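Local coordinates for protein porphyranase B (PDB 3JUU) that hydrolyses the sulfated red-algal polysaccharide porphyran at the beta-(1->4) linkages between galactose and L-galactose-6-sulfate, leaving mostly disaccharides, at residues Glu18-Pro23 with Ile215-Gly220; Tyr92-Gly97 with Gly254-Ser259; Met236-Val241 with Val270-Leu275. All coordinates share one frame; numbering follows the deposited sequence.

Contact 1 of 3, residues Glu18-Pro23 with Ile215-Gly220; sequences EDPRQP and IFFLDG
Phe217 meets the segment Glu18-Pro23 with the far end of its ring. Its CE1 lies 3.5 Å from Glu18 O, and that oxygen sits at the ring edge, near the ring plane, so the carbonyl faces C-H atoms and not the pi cloud. Beside it, Pro20 CG approaches Phe217 CZ obliquely at 4.2 Å, the one apolar side-chain touch between the two segments. Phe217 CG stands anti to its own carbonyl carbon (chi1 -77°), which directs the ring toward the loop. A second point of contact lies at the turn: Glu18 CB stands 3.3 Å from Gly220 O, and Glu18 CG is equally close. The bend of the Glu18 chain at chi2 (-77°) goes with a hydrogen bond beyond the turn, where OE1 accepts from the backbone N of Met222. Strand 213-218 and strand 221-226 form an antiparallel hairpin of the GH16 beta-sandwich, and the positive phi values of Asp219 and Gly220 mark its turn. The N-terminal loop before strand 26-29 is thus laid against the end of this hairpin, with 154 Å² buried in all. Phe14 and Tyr109 each make an edge-to-face pair with the Phe217 ring, while Pro20 also rests on Trp207. In the next shell the loop braces itself. Asp19 OD2 accepts from Arg21 N at 3.1 Å, an Asx turn, and Asp19 OD1 takes a salt bridge from Arg21 NH1 at 2.9 Å. Each donor approaches well out of the carboxylate plane. Trp27 NE1 also bonds to Asp19 OD2, tying the turn to the strand that follows.

Contact 2 of 3, residues Tyr92-Gly97 with Gly254-Ser259; sequences YTHGGG and GGMTGS
Chi1 of -71° sets the His94 CG anti to its carbonyl carbon, and chi2 of 68° turns the imidazole so that its NE2 edge looks at Gly254. The resulting bond, NE2 to Gly254 O, is 2.8 Å long and nearly straight, with 164° at the hydrogen. The acceptor lies almost in the ring plane, and the donor lies in the carbonyl plane of Gly254. At the other nitrogen, ND1 pairs with Thr93 OG1 at 2.7 Å, so both ring nitrogens are engaged and the rotation of the imidazole is fixed from two ends. Met256, bent at chi2 and chi3, brings CG to 3.7 Å from His94 CD2, again at the ring edge and near its plane. The positive phi of Gly254 and Gly255 allows the tight backbone path by which the loop offers a carbonyl and, two residues on, a side chain to the same imidazole. The His94 side chain is about 9 Å from that of Glu243, a probable substrate-binding residue. Phe120 makes an edge-to-face pair with His94 and also touches Met256. His94 projects from strand 90-101 and also touches Met80 of the adjacent strand 73-87; the loop it holds runs from strand 237-242 to the short helix 260-263, whose N-cap is Ser259.

Contact 3 of 3, residues Met236-Val241 with Val270-Leu275; sequences MYLRMV and VRSWQL. With SO4 (sulfate ion), chain D.
Strands 237-241 and 270-275 run nearly antiparallel (162°) with axes 10.4 Å apart at closest approach, a separation for packed sheet faces and too wide for backbone pairing. Leu238 and Val270 bridge the gap tip to tip, CD1 of the leucine lying 3.8 Å from CG1 of the valine. The same Leu238 CD1 comes within 3.4 Å of Ser272 OG, a buried hydroxyl bonded to Met33 O. The Met240 chain, bent at chi2 (89°) and chi3 (77°), folds its methyl across the other branch of Val270, with CE 4.1 Å from CG2. Arg271 leaves the far face of its strand. Extended from CG to NE, it donates from NH1 to O3 and from NH2 to O2 of a sulfate ion, at 2.7 and 2.8 Å. The ion, probably from the crystallisation liquor, is also held by His13 and Trp269, and Arg271 NE forms a salt bridge with Glu36. On the face of strand 237-242 turned from this contact, Arg239 forms a salt bridge with Glu130. Strand 237-242 pairs with strands 90-101 and 122-128, whereas strand 264-276 pairs with 73-87 and 108-115. Two layers facing each other across a largely apolar interior fit the jelly-roll beta-sandwich of GH16.

Contact 3 is the core of the set: all its touching residues are buried, and its centre lies about 9 Å from that of the chain. Contacts 1 and 2 are partly buried and peripheral, each about 19 Å from that centre and on opposite sides of it. Their chemistry follows. Apolar packing joins the facing layers in contact 3; contact 2 secures a loop through a hydrogen bond from a strand histidine; between its two segments contact 1 has van der Waals touches alone, the loop's hydrogen bond to the hairpin going to Met222 just beyond. The contacts are linked through contact 3: Arg21 CB packs on Leu275 CD1 at 3.7 Å, and strands 90-101 and 237-242, from contacts 2 and 3, are sheet neighbours.

Contact 1 of 3, residues Glu18-Pro23 with Ile215-Gly220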
ATOM      1  N   GLU A  18     -16.260 -15.486  -7.763  1.00 15.54           N
ATOM      2  CA  GLU A  18     -15.428 -14.294  -8.030  1.00 14.28           C
ATOM      3  C   GLU A  18     -14.021 -14.572  -8.457  1.00 16.30           C
ATOM      4  O   GLU A  18     -13.291 -13.630  -8.810  1.00 16.21           O
ATOM      5  CB  GLU A  18     -15.287 -13.471  -6.720  1.00 13.67           C
ATOM      6  CG  GLU A  18     -16.589 -12.969  -6.156  1.00 14.89           C
ATOM      7  CD  GLU A  18     -17.139 -11.744  -6.927  1.00 16.06           C
ATOM      8  OE1 GLU A  18     -16.406 -11.054  -7.663  1.00 12.81           O
ATOM      9  OE2 GLU A  18     -18.302 -11.478  -6.800  1.00 18.59           O
ATOM     10  N   ASP A  19     -13.583 -15.841  -8.406  1.00 14.41           N
ATOM     11  CA  ASP A  19     -12.265 -16.188  -8.839  1.00 15.62           C
ATOM     12  C   ASP A  19     -12.170 -16.000 -10.368  1.00 17.64           C
ATOM     13  O   ASP A  19     -12.933 -16.628 -11.094  1.00 18.97           O
ATOM     14  CB  ASP A  19     -11.932 -17.609  -8.393  1.00 15.13           C
ATOM     15  CG  ASP A  19     -10.494 -18.035  -8.707  1.00 16.22           C
ATOM     16  OD1 ASP A  19     -10.092 -19.085  -8.180  1.00 20.02           O
ATOM     17  OD2 ASP A  19      -9.734 -17.389  -9.442  1.00 15.30           O
ATOM     18  N   PRO A  20     -11.253 -15.124 -10.840  1.00 19.11           N
ATOM     19  CA  PRO A  20     -11.244 -14.773 -12.246  1.00 21.28           C
ATOM     20  C   PRO A  20     -10.420 -15.732 -13.065  1.00 22.04           C
ATOM     21  O   PRO A  20     -10.321 -15.536 -14.287  1.00 22.48           O
ATOM     22  CB  PRO A  20     -10.642 -13.365 -12.242  1.00 21.90           C
ATOM     23  CG  PRO A  20      -9.663 -13.446 -11.126  1.00 20.28           C
ATOM     24  CD  PRO A  20     -10.321 -14.270 -10.072  1.00 19.46           C
ATOM     25  N   ARG A  21      -9.845 -16.765 -12.451  1.00 22.47           N
ATOM     26  CA  ARG A  21      -9.048 -17.677 -13.220  1.00 24.96           C
ATOM     27  C   ARG A  21      -9.970 -18.501 -14.135  1.00 26.62           C
ATOM     28  O   ARG A  21     -11.195 -18.571 -13.892  1.00 25.43           O
ATOM     29  CB  ARG A  21      -8.212 -18.563 -12.337  1.00 25.27           C
ATOM     30  CG  ARG A  21      -8.945 -19.749 -11.731  1.00 25.43           C
ATOM     31  CD  ARG A  21      -8.071 -20.410 -10.720  1.00 32.97           C
ATOM     32  NE  ARG A  21      -8.263 -21.857 -10.679  1.00 41.47           N
ATOM     33  CZ  ARG A  21      -9.194 -22.466  -9.974  1.00 42.88           C
ATOM     34  NH1 ARG A  21     -10.027 -21.775  -9.225  1.00 46.67           N
ATOM     35  NH2 ARG A  21      -9.300 -23.774 -10.036  1.00 47.79           N
ATOM     36  N   GLN A  22      -9.370 -19.056 -15.201  1.00 28.05           N
ATOM     37  CA  GLN A  22     -10.023 -19.984 -16.128  1.00 28.41           C
ATOM     38  C   GLN A  22      -9.784 -21.368 -15.620  1.00 29.90           C
ATOM     39  O   GLN A  22      -8.744 -21.641 -14.960  1.00 28.94           O
ATOM     40  CB  GLN A  22      -9.494 -19.812 -17.565  1.00 27.96           C
ATOM     41  CG  GLN A  22      -9.890 -18.470 -18.281  1.00 30.09           C
ATOM     42  CD  GLN A  22     -11.421 -18.293 -18.448  1.00 37.83           C
ATOM     43  OE1 GLN A  22     -12.044 -17.425 -17.824  1.00 40.39           O
ATOM     44  NE2 GLN A  22     -12.008 -19.108 -19.295  1.00 39.82           N
ATOM     45  N   PRO A  23     -10.741 -22.279 -15.886  1.00 31.58           N
ATOM     46  CA  PRO A  23     -10.646 -23.595 -15.251  1.00 32.64           C
ATOM     47  C   PRO A  23      -9.319 -24.385 -15.435  1.00 33.60           C
ATOM     48  O   PRO A  23      -8.991 -25.206 -14.548  1.00 35.39           O
ATOM     49  CB  PRO A  23     -11.856 -24.376 -15.817  1.00 33.06           C
ATOM     50  CG  PRO A  23     -12.462 -23.502 -16.895  1.00 33.00           C
ATOM     51  CD  PRO A  23     -12.048 -22.075 -16.553  1.00 31.46           C
ATOM     52  N   ILE A 215      -7.540  -5.087 -12.031  1.00  9.98           N
ATOM     53  CA  ILE A 215      -8.851  -5.393 -11.496  1.00  8.40           C
ATOM     54  C   ILE A 215      -8.783  -5.444  -9.988  1.00  8.00           C
ATOM     55  O   ILE A 215      -8.012  -6.190  -9.450  1.00  9.66           O
ATOM     56  CB  ILE A 215      -9.371  -6.772 -12.037  1.00 10.15           C
ATOM     57  CG1 ILE A 215      -9.540  -6.659 -13.555  1.00 13.43           C
ATOM     58  CG2 ILE A 215     -10.735  -7.095 -11.429  1.00  8.56           C
ATOM     59  CD1 ILE A 215      -8.468  -7.256 -14.312  1.00 16.79           C
ATOM     60  N   PHE A 216      -9.589  -4.624  -9.341  1.00  7.64           N
ATOM     61  CA  PHE A 216      -9.479  -4.494  -7.851  1.00  8.28           C
ATOM     62  C   PHE A 216     -10.535  -5.336  -7.160  1.00  9.73           C
ATOM     63  O   PHE A 216     -11.681  -5.409  -7.640  1.00 10.33           O
ATOM     64  CB  PHE A 216      -9.667  -3.012  -7.438  1.00  8.21           C
ATOM     65  CG  PHE A 216      -8.507  -2.142  -7.863  1.00  9.53           C
ATOM     66  CD1 PHE A 216      -7.285  -2.228  -7.176  1.00  8.71           C
ATOM     67  CD2 PHE A 216      -8.649  -1.255  -8.936  1.00 12.09           C
ATOM     68  CE1 PHE A 216      -6.178  -1.497  -7.625  1.00  6.37           C
ATOM     69  CE2 PHE A 216      -7.570  -0.433  -9.344  1.00 10.47           C
ATOM     70  CZ  PHE A 216      -6.346  -0.559  -8.652  1.00  8.27           C
ATOM     71  N   PHE A 217     -10.182  -5.943  -6.011  1.00  9.85           N
ATOM     72  CA  PHE A 217     -11.122  -6.784  -5.230  1.00  8.21           C
ATOM     73  C   PHE A 217     -11.130  -6.307  -3.803  1.00  7.20           C
ATOM     74  O   PHE A 217     -10.075  -5.892  -3.224  1.00  8.26           O
ATOM     75  CB  PHE A 217     -10.569  -8.220  -5.172  1.00  6.88           C
ATOM     76  CG  PHE A 217     -10.780  -8.962  -6.453  1.00  8.39           C
ATOM     77  CD1 PHE A 217     -11.804  -9.884  -6.535  1.00  9.65           C
ATOM     78  CD2 PHE A 217      -9.955  -8.665  -7.605  1.00  6.39           C
ATOM     79  CE1 PHE A 217     -12.060 -10.566  -7.734  1.00  8.61           C
ATOM     80  CE2 PHE A 217     -10.173  -9.396  -8.807  1.00  9.06           C
ATOM     81  CZ  PHE A 217     -11.262 -10.303  -8.841  1.00  8.85           C
ATOM     82  N   LEU A 218     -12.293  -6.421  -3.204  1.00  8.58           N
ATOM     83  CA  LEU A 218     -12.513  -6.099  -1.757  1.00  9.47           C
ATOM     84  C   LEU A 218     -13.233  -7.238  -1.101  1.00 10.80           C
ATOM     85  O   LEU A 218     -14.308  -7.651  -1.584  1.00 10.87           O
ATOM     86  CB  LEU A 218     -13.330  -4.778  -1.589  1.00  8.71           C
ATOM     87  CG  LEU A 218     -13.732  -4.412  -0.171  1.00  9.20           C
ATOM     88  CD1 LEU A 218     -12.408  -4.270   0.753  1.00  8.28           C
ATOM     89  CD2 LEU A 218     -14.698  -3.171  -0.151  1.00  9.53           C
ATOM     90  N   ASP A 219     -12.608  -7.820  -0.051  1.00  9.47           N
ATOM     91  CA  ASP A 219     -13.218  -8.932   0.740  1.00 10.51           C
ATOM     92  C   ASP A 219     -13.659 -10.054  -0.212  1.00 11.11           C
ATOM     93  O   ASP A 219     -14.769 -10.579  -0.088  1.00 10.71           O
ATOM     94  CB  ASP A 219     -14.376  -8.398   1.561  1.00 12.07           C
ATOM     95  CG  ASP A 219     -13.899  -7.339   2.552  1.00 12.36           C
ATOM     96  OD1 ASP A 219     -12.753  -7.556   3.038  1.00 13.20           O
ATOM     97  OD2 ASP A 219     -14.666  -6.390   2.810  1.00 11.91           O
ATOM     98  N   GLY A 220     -12.807 -10.298  -1.204  1.00  9.55           N
ATOM     99  CA  GLY A 220     -12.997 -11.438  -2.088  1.00 10.88           C
ATOM    100  C   GLY A 220     -13.975 -11.208  -3.181  1.00 11.31           C
ATOM    101  O   GLY A 220     -14.409 -12.165  -3.859  1.00 13.02           O
TER

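Contact 2 of 3, residues Tyr92-Gly97 with Gly254-Ser259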
ATOM      1  N   TYR A  92      10.527  16.999  10.803  1.00 10.31           N
ATOM      2  CA  TYR A  92       9.675  15.825  11.095  1.00  9.95           C
ATOM      3  C   TYR A  92       9.310  15.819  12.588  1.00 10.25           C
ATOM      4  O   TYR A  92      10.211  16.023  13.465  1.00 12.50           O
ATOM      5  CB  TYR A  92      10.462  14.587  10.744  1.00  9.29           C
ATOM      6  CG  TYR A  92      10.638  14.407   9.236  1.00 11.91           C
ATOM      7  CD1 TYR A  92       9.795  13.530   8.496  1.00  9.83           C
ATOM      8  CD2 TYR A  92      11.677  15.043   8.565  1.00 11.07           C
ATOM      9  CE1 TYR A  92       9.958  13.388   7.098  1.00 12.11           C
ATOM     10  CE2 TYR A  92      11.790  14.930   7.149  1.00 12.32           C
ATOM     11  CZ  TYR A  92      10.953  14.099   6.439  1.00 10.31           C
ATOM     12  OH  TYR A  92      11.132  13.985   5.025  1.00 11.00           O
ATOM     13  N   THR A  93       8.032  15.574  12.883  1.00  9.11           N
ATOM     14  CA  THR A  93       7.579  15.577  14.266  1.00 10.68           C
ATOM     15  C   THR A  93       6.925  14.286  14.623  1.00 11.26           C
ATOM     16  O   THR A  93       6.697  14.021  15.799  1.00 10.27           O
ATOM     17  CB  THR A  93       6.558  16.666  14.474  1.00  9.95           C
ATOM     18  OG1 THR A  93       5.536  16.569  13.446  1.00 10.34           O
ATOM     19  CG2 THR A  93       7.197  18.064  14.339  1.00 11.02           C
ATOM     20  N   HIS A  94       6.600  13.465  13.605  1.00  9.43           N
ATOM     21  CA  HIS A  94       5.844  12.203  13.863  1.00 10.00           C
ATOM     22  C   HIS A  94       6.588  11.014  13.270  1.00  9.68           C
ATOM     23  O   HIS A  94       7.365  11.168  12.271  1.00 11.28           O
ATOM     24  CB  HIS A  94       4.449  12.271  13.215  1.00  8.34           C
ATOM     25  CG  HIS A  94       3.507  13.229  13.891  1.00  8.50           C
ATOM     26  ND1 HIS A  94       3.681  14.602  13.865  1.00 10.62           N
ATOM     27  CD2 HIS A  94       2.397  13.005  14.642  1.00  9.01           C
ATOM     28  CE1 HIS A  94       2.693  15.187  14.516  1.00  8.24           C
ATOM     29  NE2 HIS A  94       1.926  14.229  15.041  1.00  8.18           N
ATOM     30  N   GLY A  95       6.360   9.824  13.857  1.00  9.28           N
ATOM     31  CA  GLY A  95       6.949   8.591  13.289  1.00  7.28           C
ATOM     32  C   GLY A  95       5.900   7.766  12.581  1.00  9.84           C
ATOM     33  O   GLY A  95       4.845   7.534  13.152  1.00  9.76           O
ATOM     34  N   GLY A  96       6.184   7.330  11.341  1.00  8.90           N
ATOM     35  CA  GLY A  96       5.331   6.308  10.655  1.00  9.68           C
ATOM     36  C   GLY A  96       6.227   5.142  10.374  1.00  8.92           C
ATOM     37  O   GLY A  96       7.150   4.840  11.171  1.00  8.93           O
ATOM     38  N   GLY A  97       5.958   4.398   9.280  1.00  9.30           N
ATOM     39  CA  GLY A  97       6.787   3.249   9.015  1.00 10.01           C
ATOM     40  C   GLY A  97       6.634   2.860   7.559  1.00 10.82           C
ATOM     41  O   GLY A  97       5.628   3.213   6.879  1.00  9.85           O
ATOM     42  N   GLY A 254      -2.034  17.005  18.351  1.00  9.28           N
ATOM     43  CA  GLY A 254      -0.923  16.225  17.803  1.00  9.92           C
ATOM     44  C   GLY A 254      -1.331  14.891  17.142  1.00 11.18           C
ATOM     45  O   GLY A 254      -0.506  14.283  16.452  1.00 11.29           O
ATOM     46  N   GLY A 255      -2.530  14.404  17.406  1.00 10.59           N
ATOM     47  CA  GLY A 255      -3.098  13.269  16.672  1.00 11.52           C
ATOM     48  C   GLY A 255      -2.621  11.919  17.189  1.00 11.77           C
ATOM     49  O   GLY A 255      -3.049  10.864  16.663  1.00 11.44           O
ATOM     50  N   MET A 256      -1.795  11.898  18.251  1.00 10.57           N
ATOM     51  CA  MET A 256      -1.211  10.640  18.737  1.00 11.16           C
ATOM     52  C   MET A 256      -1.625  10.208  20.167  1.00 11.68           C
ATOM     53  O   MET A 256      -0.899   9.423  20.819  1.00 11.22           O
ATOM     54  CB  MET A 256       0.323  10.740  18.659  1.00 10.22           C
ATOM     55  CG  MET A 256       0.852  10.896  17.192  1.00 11.76           C
ATOM     56  SD  MET A 256       0.596   9.299  16.311  1.00 12.23           S
ATOM     57  CE  MET A 256      -0.366   9.893  14.820  1.00  9.15           C
ATOM     58  N   THR A 257      -2.789  10.661  20.619  1.00 12.06           N
ATOM     59  CA  THR A 257      -3.291  10.338  21.976  1.00 12.72           C
ATOM     60  C   THR A 257      -3.986   8.963  22.023  1.00 15.60           C
ATOM     61  O   THR A 257      -4.348   8.480  23.111  1.00 16.28           O
ATOM     62  CB  THR A 257      -4.331  11.384  22.478  1.00 14.59           C
ATOM     63  OG1 THR A 257      -5.525  11.362  21.639  1.00 15.18           O
ATOM     64  CG2 THR A 257      -3.699  12.734  22.405  1.00 12.32           C
ATOM     65  N   GLY A 258      -4.187   8.324  20.872  1.00 13.73           N
ATOM     66  CA  GLY A 258      -4.889   7.017  20.845  1.00 13.35           C
ATOM     67  C   GLY A 258      -4.113   5.906  21.534  1.00 13.51           C
ATOM     68  O   GLY A 258      -2.872   5.966  21.726  1.00 13.51           O
ATOM     69  N   SER A 259      -4.822   4.822  21.849  1.00 13.89           N
ATOM     70  CA  SER A 259      -4.152   3.590  22.302  1.00 13.72           C
ATOM     71  C   SER A 259      -3.145   3.044  21.282  1.00 13.99           C
ATOM     72  O   SER A 259      -3.169   3.432  20.091  1.00 12.70           O
ATOM     73  CB  SER A 259      -5.212   2.525  22.539  1.00 13.90           C
ATOM     74  OG  SER A 259      -5.800   2.166  21.289  1.00 11.91           O
TER

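Contact 3 of 3, residues Met236-Val241 with Val270-Leu275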
ATOM      1  N   MET A 236       7.372  -4.523 -10.484  1.00 10.10           N
ATOM      2  CA  MET A 236       6.990  -3.653  -9.364  1.00  9.31           C
ATOM      3  C   MET A 236       7.220  -4.360  -8.034  1.00 10.11           C
ATOM      4  O   MET A 236       7.357  -5.573  -7.985  1.00 11.97           O
ATOM      5  CB  MET A 236       5.532  -3.182  -9.479  1.00  8.69           C
ATOM      6  CG  MET A 236       5.426  -2.095 -10.564  1.00  7.73           C
ATOM      7  SD  MET A 236       3.924  -1.064 -10.419  1.00 10.80           S
ATOM      8  CE  MET A 236       2.686  -2.038 -11.191  1.00  7.40           C
ATOM      9  N   TYR A 237       7.275  -3.563  -6.950  1.00 10.33           N
ATOM     10  CA  TYR A 237       7.645  -4.010  -5.587  1.00 10.46           C
ATOM     11  C   TYR A 237       6.555  -3.592  -4.674  1.00 11.43           C
ATOM     12  O   TYR A 237       5.993  -2.478  -4.895  1.00 11.83           O
ATOM     13  CB  TYR A 237       8.959  -3.318  -5.131  1.00  9.53           C
ATOM     14  CG  TYR A 237      10.127  -3.667  -6.081  1.00 11.23           C
ATOM     15  CD1 TYR A 237      11.020  -4.748  -5.780  1.00 13.90           C
ATOM     16  CD2 TYR A 237      10.259  -3.007  -7.340  1.00 11.71           C
ATOM     17  CE1 TYR A 237      12.084  -5.088  -6.673  1.00 15.18           C
ATOM     18  CE2 TYR A 237      11.292  -3.360  -8.239  1.00 14.33           C
ATOM     19  CZ  TYR A 237      12.179  -4.420  -7.888  1.00 17.33           C
ATOM     20  OH  TYR A 237      13.186  -4.769  -8.780  1.00 19.10           O
ATOM     21  N   LEU A 238       6.294  -4.418  -3.647  1.00 10.25           N
ATOM     22  CA  LEU A 238       5.235  -4.156  -2.679  1.00 10.04           C
ATOM     23  C   LEU A 238       5.623  -3.061  -1.680  1.00  9.65           C
ATOM     24  O   LEU A 238       6.847  -2.819  -1.389  1.00  9.84           O
ATOM     25  CB  LEU A 238       4.860  -5.406  -1.898  1.00 11.61           C
ATOM     26  CG  LEU A 238       4.075  -6.447  -2.722  1.00 13.46           C
ATOM     27  CD1 LEU A 238       4.122  -7.814  -2.002  1.00 13.36           C
ATOM     28  CD2 LEU A 238       2.618  -6.040  -2.968  1.00 11.51           C
ATOM     29  N   ARG A 239       4.591  -2.385  -1.206  1.00  7.06           N
ATOM     30  CA  ARG A 239       4.756  -1.339  -0.202  1.00  9.37           C
ATOM     31  C   ARG A 239       3.630  -1.470   0.822  1.00  9.69           C
ATOM     32  O   ARG A 239       2.436  -1.531   0.444  1.00  9.99           O
ATOM     33  CB  ARG A 239       4.590   0.043  -0.819  1.00  7.36           C
ATOM     34  CG  ARG A 239       5.650   0.388  -1.883  1.00  7.45           C
ATOM     35  CD  ARG A 239       6.999   0.818  -1.167  1.00  8.40           C
ATOM     36  NE  ARG A 239       8.018   1.141  -2.162  1.00  7.98           N
ATOM     37  CZ  ARG A 239       8.920   0.285  -2.649  1.00 11.44           C
ATOM     38  NH1 ARG A 239       8.870  -0.978  -2.353  1.00 10.26           N
ATOM     39  NH2 ARG A 239       9.861   0.763  -3.471  1.00 13.27           N
ATOM     40  N   MET A 240       3.982  -1.402   2.121  1.00  9.05           N
ATOM     41  CA  MET A 240       2.988  -1.221   3.184  1.00  8.91           C
ATOM     42  C   MET A 240       3.539  -0.026   4.005  1.00  9.89           C
ATOM     43  O   MET A 240       4.623  -0.116   4.633  1.00  9.24           O
ATOM     44  CB  MET A 240       2.891  -2.506   4.065  1.00 10.74           C
ATOM     45  CG  MET A 240       2.199  -3.721   3.338  1.00 12.64           C
ATOM     46  SD  MET A 240       3.560  -4.655   2.439  1.00 22.92           S
ATOM     47  CE  MET A 240       4.421  -5.581   3.715  1.00 12.89           C
ATOM     48  N   VAL A 241       2.812   1.090   3.987  1.00 10.16           N
ATOM     49  CA  VAL A 241       3.415   2.365   4.423  1.00  9.00           C
ATOM     50  C   VAL A 241       2.398   3.104   5.241  1.00  8.80           C
ATOM     51  O   VAL A 241       1.180   3.146   4.913  1.00  8.87           O
ATOM     52  CB  VAL A 241       3.896   3.220   3.200  1.00  7.97           C
ATOM     53  CG1 VAL A 241       4.260   4.696   3.621  1.00 12.01           C
ATOM     54  CG2 VAL A 241       5.107   2.500   2.494  1.00 10.04           C
ATOM     55  N   VAL A 270       0.324 -10.831   3.833  1.00  9.95           N
ATOM     56  CA  VAL A 270       0.422 -10.347   2.428  1.00 12.03           C
ATOM     57  C   VAL A 270       0.707 -11.558   1.581  1.00 12.69           C
ATOM     58  O   VAL A 270       1.626 -12.342   1.891  1.00 11.63           O
ATOM     59  CB  VAL A 270       1.568  -9.350   2.245  1.00 12.11           C
ATOM     60  CG1 VAL A 270       1.774  -9.021   0.734  1.00 12.19           C
ATOM     61  CG2 VAL A 270       1.254  -8.058   2.952  1.00 14.14           C
ATOM     62  N   ARG A 271      -0.085 -11.754   0.519  1.00 11.63           N
ATOM     63  CA  ARG A 271       0.109 -12.963  -0.315  1.00 10.47           C
ATOM     64  C   ARG A 271       0.106 -12.498  -1.726  1.00 11.77           C
ATOM     65  O   ARG A 271      -0.832 -11.793  -2.150  1.00 10.31           O
ATOM     66  CB  ARG A 271      -1.095 -13.955  -0.049  1.00  9.47           C
ATOM     67  CG  ARG A 271      -1.106 -14.411   1.427  1.00 14.33           C
ATOM     68  CD  ARG A 271      -2.315 -15.293   1.739  1.00 13.57           C
ATOM     69  NE  ARG A 271      -2.323 -15.740   3.145  1.00 14.65           N
ATOM     70  CZ  ARG A 271      -3.417 -16.171   3.758  1.00 15.96           C
ATOM     71  NH1 ARG A 271      -4.599 -16.116   3.111  1.00 15.61           N
ATOM     72  NH2 ARG A 271      -3.383 -16.521   5.048  1.00 15.04           N
ATOM     73  N   SER A 272       1.111 -12.942  -2.464  1.00 11.29           N
ATOM     74  CA  SER A 272       1.322 -12.555  -3.849  1.00 12.09           C
ATOM     75  C   SER A 272       1.340 -13.844  -4.686  1.00 13.23           C
ATOM     76  O   SER A 272       1.855 -14.878  -4.226  1.00 12.63           O
ATOM     77  CB  SER A 272       2.659 -11.870  -3.906  1.00 11.81           C
ATOM     78  OG  SER A 272       2.657 -10.690  -3.109  1.00 12.16           O
ATOM     79  N   TRP A 273       0.740 -13.800  -5.865  1.00 13.65           N
ATOM     80  CA  TRP A 273       0.456 -15.036  -6.637  1.00 12.77           C
ATOM     81  C   TRP A 273       0.646 -14.764  -8.103  1.00 15.82           C
ATOM     82  O   TRP A 273       0.401 -13.649  -8.580  1.00 13.74           O
ATOM     83  CB  TRP A 273      -1.017 -15.485  -6.445  1.00 13.68           C
ATOM     84  CG  TRP A 273      -1.576 -15.543  -5.025  1.00 14.16           C
ATOM     85  CD1 TRP A 273      -2.064 -14.475  -4.237  1.00 10.31           C
ATOM     86  CD2 TRP A 273      -1.767 -16.710  -4.243  1.00 11.53           C
ATOM     87  NE1 TRP A 273      -2.505 -14.939  -3.026  1.00 12.96           N
ATOM     88  CE2 TRP A 273      -2.352 -16.309  -3.005  1.00 15.01           C
ATOM     89  CE3 TRP A 273      -1.480 -18.098  -4.466  1.00 15.80           C
ATOM     90  CZ2 TRP A 273      -2.676 -17.230  -1.985  1.00 15.50           C
ATOM     91  CZ3 TRP A 273      -1.785 -19.000  -3.451  1.00 16.60           C
ATOM     92  CH2 TRP A 273      -2.388 -18.570  -2.230  1.00 16.73           C
ATOM     93  N   GLN A 274       1.112 -15.791  -8.819  1.00 15.11           N
ATOM     94  CA  GLN A 274       1.116 -15.819 -10.279  1.00 17.63           C
ATOM     95  C   GLN A 274       0.022 -16.816 -10.741  1.00 17.52           C
ATOM     96  O   GLN A 274      -0.283 -17.817 -10.049  1.00 15.95           O
ATOM     97  CB  GLN A 274       2.432 -16.386 -10.777  1.00 18.43           C
ATOM     98  CG  GLN A 274       3.594 -15.467 -10.770  1.00 28.02           C
ATOM     99  CD  GLN A 274       4.883 -16.220 -11.161  1.00 37.19           C
ATOM    100  OE1 GLN A 274       4.910 -17.456 -11.145  1.00 39.65           O
ATOM    101  NE2 GLN A 274       5.924 -15.481 -11.553  1.00 41.44           N
ATOM    102  N   LEU A 275      -0.559 -16.520 -11.900  1.00 17.85           N
ATOM    103  CA  LEU A 275      -1.548 -17.359 -12.489  1.00 19.83           C
ATOM    104  C   LEU A 275      -0.799 -18.175 -13.540  1.00 21.38           C
ATOM    105  O   LEU A 275      -0.145 -17.608 -14.428  1.00 22.12           O
ATOM    106  CB  LEU A 275      -2.592 -16.473 -13.178  1.00 21.40           C
ATOM    107  CG  LEU A 275      -3.822 -17.266 -13.615  1.00 16.84           C
ATOM    108  CD1 LEU A 275      -4.582 -17.970 -12.535  1.00 21.83           C
ATOM    109  CD2 LEU A 275      -4.721 -16.219 -14.378  1.00 22.53           C
TER
HETATM  110  S   SO4 D   4      -6.706 -16.706   6.294  1.00 58.37           S
HETATM  111  O1  SO4 D   4      -7.702 -17.720   6.622  1.00 59.37           O
HETATM  112  O2  SO4 D   4      -5.403 -17.096   6.850  1.00 58.18           O
HETATM  113  O3  SO4 D   4      -6.635 -16.614   4.833  1.00 59.27           O
HETATM  114  O4  SO4 D   4      -7.150 -15.416   6.869  1.00 58.56           O